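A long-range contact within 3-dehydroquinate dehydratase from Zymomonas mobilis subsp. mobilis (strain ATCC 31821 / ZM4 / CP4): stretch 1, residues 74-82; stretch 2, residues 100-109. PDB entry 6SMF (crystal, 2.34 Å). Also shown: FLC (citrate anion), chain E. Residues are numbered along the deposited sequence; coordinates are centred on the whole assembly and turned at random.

Stretch 1, residues 74-82: KAKAVILNA
Stretch 2 (100-109) TVPVIEVHLS

Two neighbouring parallel strands pair with Val78 beside Val103, Ile79 beside Ile104 and Leu80 beside Glu105. CA atoms lie 4.7 to 5.1 Å apart across these pairs, the axes cross at -31°, and the contact buries 627 Å².

Stretch 1 leaves a helix at Lys74, whose positive phi (49/39) closes a Schellman motif; its CA-to-CB bond points away from stretch 2. Ala75 (-52/150) and Lys76 (-77/-35) lead into extended backbone. Val101 CG2 lies 3.6 Å from Ala75 O, and Ala75 is itself buried, while Lys76 directs CB away from stretch 2. At Ala77 (-162/160) the side chain is a small methyl, and Val101 CG1 packs 3.6 Å from Ala77 CA.

Val78, Ile79 and Leu80 are buried, which suits their apolar side chains. Val78 (-122/129, chi1 t) begins the ladder: Val78 N donates to Pro102 O (3.0 Å), and Ile104 N to Val78 O (2.8 Å). Pro102 has no N-H to offer, but its CD packs 3.5 Å from Lys76 O. Val78 CG2 meets Val101 CG1 at 4.0 Å, and beta-branched residues favour such extended backbone. Ile79 (-101/121, m,t) turns to the other face, shared with Ile104 (-105/121, m,t), and Ile79 CG2 touches Val106 CG2 (-129/137, chi1 t) at 3.7 Å. Leu80 (-126/119, t,p) returns to the face of Val78 and Val103 (-115/129, chi1 t), with Leu80 CB 3.8 Å from Val103 CG1; Leu80 N donates to Ile104 O (2.8 Å), and Val106 N to Leu80 O (2.9 Å).

Asn81 (-113/89, chi1 t, chi2 -16°) ends the strand with an amide able to donate and accept at once, here binding a citrate probably from the crystallisation liquor. Asn81 ND2 donates to citrate OB1 and citrate OHB to Asn81 OD1, both at 2.9 Å. His107 ND1 (chi1 m, chi2 -72°) donates to citrate OHB at 2.8 Å, while His107 NE2 donates to Glu105 OE2 at 2.6 Å, bracing the imidazole.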

# COMPACT_ATOMS: atom_id res chain seq x y z
N LYS A 74 4.54 4.09 42.98
CA LYS A 74 4.25 2.63 43.04
C LYS A 74 2.74 2.36 42.99
O LYS A 74 2.27 1.44 43.69
CB LYS A 74 4.89 2.03 44.28
CG LYS A 74 6.33 2.47 44.52
CD LYS A 74 7.39 1.45 44.18
CE LYS A 74 8.40 1.41 45.31
NZ LYS A 74 9.26 0.21 45.21
N ALA A 75 2.01 3.12 42.17
CA ALA A 75 0.57 2.89 41.91
C ALA A 75 0.36 1.43 41.49
O ALA A 75 1.28 0.82 40.88
CB ALA A 75 0.05 3.82 40.85
N LYS A 76 -0.82 0.90 41.80
CA LYS A 76 -1.16 -0.53 41.57
C LYS A 76 -1.48 -0.74 40.08
O LYS A 76 -1.20 -1.85 39.58
CB LYS A 76 -2.38 -0.96 42.37
CG LYS A 76 -2.64 -2.45 42.26
CD LYS A 76 -3.79 -2.93 43.06
CE LYS A 76 -3.53 -4.26 43.76
NZ LYS A 76 -3.67 -5.39 42.83
N ALA A 77 -2.10 0.26 39.45
CA ALA A 77 -2.58 0.20 38.04
C ALA A 77 -2.84 1.60 37.47
O ALA A 77 -2.93 2.58 38.24
CB ALA A 77 -3.83 -0.63 37.96
N VAL A 78 -2.87 1.70 36.14
CA VAL A 78 -3.35 2.90 35.38
C VAL A 78 -4.48 2.44 34.46
O VAL A 78 -4.34 1.45 33.74
CB VAL A 78 -2.26 3.59 34.56
CG1 VAL A 78 -2.81 4.75 33.76
CG2 VAL A 78 -1.12 4.04 35.45
N ILE A 79 -5.59 3.15 34.54
CA ILE A 79 -6.70 3.03 33.56
C ILE A 79 -6.51 4.23 32.65
O ILE A 79 -6.44 5.35 33.19
CB ILE A 79 -8.04 3.02 34.29
CG1 ILE A 79 -8.21 1.78 35.19
CG2 ILE A 79 -9.16 3.18 33.30
CD1 ILE A 79 -9.34 1.90 36.23
N LEU A 80 -6.31 3.99 31.36
CA LEU A 80 -5.91 5.05 30.40
C LEU A 80 -6.89 5.07 29.23
O LEU A 80 -7.05 4.05 28.56
CB LEU A 80 -4.49 4.77 29.89
CG LEU A 80 -3.99 5.74 28.83
CD1 LEU A 80 -4.02 7.18 29.37
CD2 LEU A 80 -2.59 5.34 28.37
N ASN A 81 -7.55 6.21 29.06
CA ASN A 81 -8.33 6.57 27.86
C ASN A 81 -7.58 7.74 27.21
O ASN A 81 -7.80 8.88 27.61
CB ASN A 81 -9.77 6.90 28.24
CG ASN A 81 -10.58 7.08 26.99
OD1 ASN A 81 -9.98 7.26 25.94
ND2 ASN A 81 -11.90 7.04 27.09
N ALA A 82 -6.64 7.46 26.32
CA ALA A 82 -5.81 8.47 25.62
C ALA A 82 -6.63 9.21 24.55
O ALA A 82 -6.07 10.07 23.89
CB ALA A 82 -4.62 7.78 25.02
N THR A 100 6.53 -0.33 34.83
CA THR A 100 6.18 -1.69 35.31
C THR A 100 4.73 -1.77 35.79
O THR A 100 4.26 -2.88 36.00
CB THR A 100 6.98 -2.09 36.55
OG1 THR A 100 8.30 -1.58 36.40
CG2 THR A 100 6.97 -3.60 36.71
N VAL A 101 4.10 -0.63 36.07
CA VAL A 101 2.67 -0.54 36.47
C VAL A 101 1.82 -1.03 35.30
O VAL A 101 1.91 -0.46 34.22
CB VAL A 101 2.29 0.91 36.82
CG1 VAL A 101 0.82 1.03 37.22
CG2 VAL A 101 3.20 1.47 37.90
N PRO A 102 0.93 -2.03 35.49
CA PRO A 102 -0.01 -2.43 34.45
C PRO A 102 -0.93 -1.28 34.00
O PRO A 102 -1.37 -0.52 34.84
CB PRO A 102 -0.88 -3.54 35.03
CG PRO A 102 -0.32 -3.83 36.43
CD PRO A 102 0.71 -2.76 36.75
N VAL A 103 -1.17 -1.20 32.70
CA VAL A 103 -2.09 -0.22 32.06
C VAL A 103 -3.26 -0.98 31.43
O VAL A 103 -3.04 -1.97 30.69
CB VAL A 103 -1.34 0.65 31.04
CG1 VAL A 103 -2.28 1.67 30.40
CG2 VAL A 103 -0.14 1.32 31.66
N ILE A 104 -4.47 -0.54 31.75
CA ILE A 104 -5.73 -0.98 31.09
C ILE A 104 -6.22 0.14 30.16
O ILE A 104 -6.45 1.30 30.64
CB ILE A 104 -6.76 -1.34 32.14
CG1 ILE A 104 -6.26 -2.49 33.00
CG2 ILE A 104 -8.08 -1.67 31.47
CD1 ILE A 104 -7.06 -2.67 34.25
N GLU A 105 -6.35 -0.18 28.88
CA GLU A 105 -6.91 0.75 27.87
C GLU A 105 -8.42 0.79 28.09
O GLU A 105 -9.02 -0.29 28.21
CB GLU A 105 -6.60 0.27 26.46
CG GLU A 105 -6.90 1.29 25.39
CD GLU A 105 -6.62 0.80 23.97
OE1 GLU A 105 -6.28 -0.44 23.77
OE2 GLU A 105 -6.75 1.67 23.05
N VAL A 106 -9.00 1.98 28.08
CA VAL A 106 -10.47 2.20 28.16
C VAL A 106 -10.93 3.14 27.04
O VAL A 106 -10.25 4.13 26.77
CB VAL A 106 -10.83 2.72 29.56
CG1 VAL A 106 -12.12 3.47 29.55
CG2 VAL A 106 -10.90 1.57 30.52
N HIS A 107 -12.04 2.79 26.41
CA HIS A 107 -12.83 3.66 25.51
C HIS A 107 -14.31 3.54 25.90
O HIS A 107 -14.80 2.42 26.11
CB HIS A 107 -12.62 3.34 24.02
CG HIS A 107 -11.18 3.24 23.65
ND1 HIS A 107 -10.37 4.34 23.57
CD2 HIS A 107 -10.41 2.16 23.38
CE1 HIS A 107 -9.17 3.95 23.20
NE2 HIS A 107 -9.18 2.60 23.09
N LEU A 108 -14.98 4.69 25.93
CA LEU A 108 -16.44 4.78 26.02
C LEU A 108 -17.07 4.09 24.82
O LEU A 108 -17.99 3.28 25.02
CB LEU A 108 -16.81 6.26 26.04
CG LEU A 108 -16.31 7.09 27.23
CD1 LEU A 108 -16.39 8.57 26.88
CD2 LEU A 108 -17.12 6.77 28.49
N SER A 109 -16.67 4.49 23.61
CA SER A 109 -17.25 3.95 22.35
C SER A 109 -16.38 2.75 21.95
O SER A 109 -15.35 2.48 22.61
CB SER A 109 -17.27 5.00 21.30
OG SER A 109 -15.93 5.30 20.93
CAC FLC E . -11.25 6.97 20.49
CA FLC E . -12.52 6.75 21.33
CB FLC E . -12.51 7.44 22.71
CBC FLC E . -13.73 7.07 23.56
CG FLC E . -12.51 8.97 22.59
CGC FLC E . -13.84 9.72 22.63
OA1 FLC E . -10.90 8.17 20.26
OA2 FLC E . -10.60 5.95 20.09
OB1 FLC E . -13.62 7.20 24.71
OB2 FLC E . -14.66 6.64 23.05
OG1 FLC E . -13.87 10.84 23.26
OG2 FLC E . -14.78 9.31 21.93
OHB FLC E . -11.33 6.97 23.35